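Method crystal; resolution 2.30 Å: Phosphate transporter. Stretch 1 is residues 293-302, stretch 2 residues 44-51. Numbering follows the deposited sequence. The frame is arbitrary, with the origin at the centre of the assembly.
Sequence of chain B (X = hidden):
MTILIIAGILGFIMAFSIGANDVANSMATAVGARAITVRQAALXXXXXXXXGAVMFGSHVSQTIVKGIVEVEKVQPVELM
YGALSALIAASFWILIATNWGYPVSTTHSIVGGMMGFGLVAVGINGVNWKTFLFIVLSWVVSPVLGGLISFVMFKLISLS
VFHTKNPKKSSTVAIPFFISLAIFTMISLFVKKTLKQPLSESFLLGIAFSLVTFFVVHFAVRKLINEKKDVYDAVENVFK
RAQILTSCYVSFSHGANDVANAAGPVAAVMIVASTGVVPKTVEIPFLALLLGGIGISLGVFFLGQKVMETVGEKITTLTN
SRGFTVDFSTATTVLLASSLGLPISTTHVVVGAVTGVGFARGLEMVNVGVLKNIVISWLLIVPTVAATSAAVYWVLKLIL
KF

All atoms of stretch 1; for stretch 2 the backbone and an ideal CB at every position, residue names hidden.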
# COMPACT_ATOMS: atom_id res chain seq x y z
N GLY B 293 14.85 6.55 -2.75
CA GLY B 293 13.99 6.06 -1.68
C GLY B 293 14.77 5.27 -0.64
O GLY B 293 14.63 5.51 0.55
N ILE B 294 15.62 4.33 -1.10
CA ILE B 294 16.42 3.54 -0.17
C ILE B 294 17.31 4.44 0.67
O ILE B 294 17.46 4.24 1.88
CB ILE B 294 17.27 2.47 -0.90
CG1 ILE B 294 16.43 1.54 -1.77
CG2 ILE B 294 18.03 1.65 0.10
CD1 ILE B 294 15.22 1.11 -1.13
N GLY B 295 17.97 5.42 0.02
CA GLY B 295 18.87 6.30 0.75
C GLY B 295 18.15 7.14 1.79
O GLY B 295 18.65 7.32 2.90
N ILE B 296 16.96 7.66 1.45
CA ILE B 296 16.16 8.39 2.43
C ILE B 296 15.82 7.49 3.62
O ILE B 296 15.97 7.88 4.79
CB ILE B 296 14.89 8.97 1.78
CG1 ILE B 296 15.22 10.10 0.81
CG2 ILE B 296 13.94 9.54 2.83
CD1 ILE B 296 13.98 10.67 0.12
N SER B 297 15.35 6.26 3.35
CA SER B 297 15.01 5.32 4.42
C SER B 297 16.21 5.05 5.33
O SER B 297 16.10 5.07 6.57
CB SER B 297 14.50 4.01 3.83
OG SER B 297 13.20 4.19 3.33
N LEU B 298 17.37 4.80 4.73
CA LEU B 298 18.55 4.50 5.52
C LEU B 298 19.00 5.73 6.31
O LEU B 298 19.43 5.61 7.46
CB LEU B 298 19.64 3.95 4.60
CG LEU B 298 19.45 2.48 4.15
CD1 LEU B 298 20.48 2.04 3.12
CD2 LEU B 298 19.49 1.49 5.33
N GLY B 299 18.88 6.93 5.73
CA GLY B 299 19.20 8.13 6.49
C GLY B 299 18.25 8.35 7.65
O GLY B 299 18.65 8.80 8.72
N VAL B 300 16.97 8.04 7.45
CA VAL B 300 16.01 8.13 8.54
C VAL B 300 16.44 7.23 9.68
O VAL B 300 16.44 7.63 10.85
CB VAL B 300 14.60 7.76 8.07
CG1 VAL B 300 13.72 7.34 9.29
CG2 VAL B 300 13.96 8.88 7.28
N PHE B 301 16.85 6.00 9.35
CA PHE B 301 17.17 5.04 10.41
C PHE B 301 18.50 5.33 11.09
O PHE B 301 18.60 5.22 12.31
CB PHE B 301 17.18 3.61 9.86
CG PHE B 301 17.37 2.58 10.93
CD1 PHE B 301 16.32 2.23 11.78
CD2 PHE B 301 18.60 1.98 11.11
CE1 PHE B 301 16.50 1.26 12.79
CE2 PHE B 301 18.80 1.00 12.12
CZ PHE B 301 17.74 0.64 12.95
N PHE B 302 19.55 5.63 10.33
CA PHE B 302 20.87 5.73 10.93
C PHE B 302 21.22 7.11 11.44
O PHE B 302 22.15 7.24 12.25
CB PHE B 302 21.95 5.30 9.94
CG PHE B 302 22.04 3.82 9.75
CD1 PHE B 302 22.48 2.99 10.78
CD2 PHE B 302 21.67 3.24 8.54
CE1 PHE B 302 22.56 1.62 10.61
CE2 PHE B 302 21.74 1.87 8.35
CZ PHE B 302 22.19 1.05 9.39
N UNK B 44 8.61 3.07 10.81
CA UNK B 44 7.44 3.47 10.04
C UNK B 44 7.84 4.40 8.90
O UNK B 44 7.45 4.20 7.74
CB UNK B 44 6.41 4.15 10.94
N UNK B 45 8.63 5.43 9.22
CA UNK B 45 9.02 6.41 8.20
C UNK B 45 9.81 5.74 7.10
O UNK B 45 9.67 6.09 5.93
CB UNK B 45 9.84 7.55 8.82
N UNK B 46 10.65 4.76 7.46
CA UNK B 46 11.42 4.03 6.45
C UNK B 46 10.50 3.47 5.39
O UNK B 46 10.79 3.56 4.19
CB UNK B 46 12.23 2.90 7.09
N UNK B 47 9.40 2.86 5.81
CA UNK B 47 8.51 2.29 4.80
C UNK B 47 7.74 3.37 4.04
O UNK B 47 7.61 3.31 2.81
CB UNK B 47 7.53 1.32 5.46
N UNK B 48 7.24 4.40 4.75
CA UNK B 48 6.35 5.37 4.13
C UNK B 48 7.09 6.35 3.20
O UNK B 48 6.56 6.73 2.15
CB UNK B 48 5.61 6.15 5.22
N UNK B 49 8.31 6.77 3.58
CA UNK B 49 9.13 7.61 2.71
C UNK B 49 9.41 6.89 1.39
O UNK B 49 9.30 7.48 0.30
CB UNK B 49 10.44 7.98 3.40
N UNK B 50 9.81 5.62 1.48
CA UNK B 50 10.13 4.85 0.28
C UNK B 50 8.88 4.69 -0.58
O UNK B 50 8.94 4.83 -1.80
CB UNK B 50 10.71 3.48 0.65
N UNK B 51 7.73 4.47 0.06
CA UNK B 51 6.49 4.29 -0.70
C UNK B 51 6.09 5.57 -1.44
O UNK B 51 5.65 5.50 -2.60
CB UNK B 51 5.36 3.85 0.23

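Two helices run nearly antiparallel, their axes 8.4 Å apart at closest approach and their N-to-C directions 160° apart. Small residues of stretch 1, Gly293 and Ser297, stand where the backbones draw close.

Position 44 has its CA-to-CB bond pointing away, with nothing of stretch 1 in reach of the CB, so the contact sets no rule. The deposited residue is Ile44, which takes no part.

At position 45 the bond runs sideways, and the ideal CB already lies 3.9 Å from CG1 of Val300. A small apolar residue is enough to close this gap. Ala45 does so with its single methyl.

Position 46 is the richest site. Its CA lies 4.3 Å from Ser297 CA. Its carbonyl O stands 2.6 Å from Ser297 OG, a hydrogen bond that the hydroxyl donates to the backbone and that therefore asks nothing of the side chain here. The CA-to-CB bond points sideways, and the space beyond is bordered by Ser297, Leu298, Val300 and Phe301; a long, flexible apolar chain such as methionine would suit it, and a shorter branched one such as leucine could fill the nearer part. It is Met46, a knob among those four residues. Its SD lies 3.6 Å from Phe301 CB and approaches the ring obliquely, a sulfur-aromatic contact, while its CE reaches to 4.0 Å from Ser297 CB and 4.4 Å from Leu298 CD2.

Positions 47 and 48 point away and sideways respectively, neither with stretch 1 near its CB; many residues would serve. They are Phe47 and Leu48, and neither makes contact.

Position 49 points toward stretch 1, its ideal CB 3.9 Å from Ile296 CG2, 4.7 Å from Ser297 OG, already committed to the carbonyl of position 46, and 5.3 Å from Val300 CG2. These mostly aliphatic surroundings favour an apolar chain, or a polar one whose methylenes can cover them while its end finds a partner elsewhere. The residue is Glu49: its CG packs 4.4 Å from Val300 CG2, and its OE1, hydrogen-bonded elsewhere in the structure, passes 3.6 Å from Ile296 CG2.

Position 50 pairs with Gly293, CA to CA 4.5 Å, and its CB points sideways, 3.7 Å from Ser297 OG. The bare glycine leaves a shelf leading toward Ile294 CD1, where a flat aromatic or a long aliphatic could lie. Phe50 uses it: the ring edge meets Gly293, and its CE1 touches Ile294 CD1 at 3.5 Å. A CB on Gly293 would fall 2.9 Å from Phe50 CD1, a clash.

Position 51 is out of reach and unconstrained; it is Leu51.

Stretch 2 44-51: IAMFLEFL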
# COMPACT_ATOMS: atom_id res chain seq x y z
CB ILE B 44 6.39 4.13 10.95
CG1 ILE B 44 6.01 3.23 12.12
CG2 ILE B 44 5.15 4.50 10.15
CD1 ILE B 44 5.03 3.86 13.07
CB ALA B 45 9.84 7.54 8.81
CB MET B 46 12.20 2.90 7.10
CG MET B 46 13.49 3.35 7.73
SD MET B 46 14.40 1.92 8.32
CE MET B 46 15.41 1.55 6.89
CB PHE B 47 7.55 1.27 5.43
CG PHE B 47 7.19 0.16 4.49
CD1 PHE B 47 6.18 0.34 3.55
CD2 PHE B 47 7.90 -1.03 4.50
CE1 PHE B 47 5.87 -0.68 2.65
CE2 PHE B 47 7.59 -2.05 3.62
CZ PHE B 47 6.57 -1.87 2.69
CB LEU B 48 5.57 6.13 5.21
CG LEU B 48 4.20 5.57 5.64
CD1 LEU B 48 3.23 5.42 4.46
CD2 LEU B 48 4.37 4.25 6.35
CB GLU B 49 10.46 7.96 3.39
CG GLU B 49 10.39 8.78 4.67
CD GLU B 49 10.23 10.25 4.36
OE1 GLU B 49 10.57 10.64 3.22
OE2 GLU B 49 9.75 11.01 5.23
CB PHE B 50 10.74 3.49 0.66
CG PHE B 50 10.87 2.53 -0.50
CD1 PHE B 50 11.96 2.60 -1.36
CD2 PHE B 50 9.90 1.56 -0.73
CE1 PHE B 50 12.08 1.71 -2.43
CE2 PHE B 50 10.02 0.65 -1.80
CZ PHE B 50 11.10 0.72 -2.64
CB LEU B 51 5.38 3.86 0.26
CG LEU B 51 4.13 3.23 -0.36
CD1 LEU B 51 4.51 1.90 -0.99
CD2 LEU B 51 3.07 3.06 0.71
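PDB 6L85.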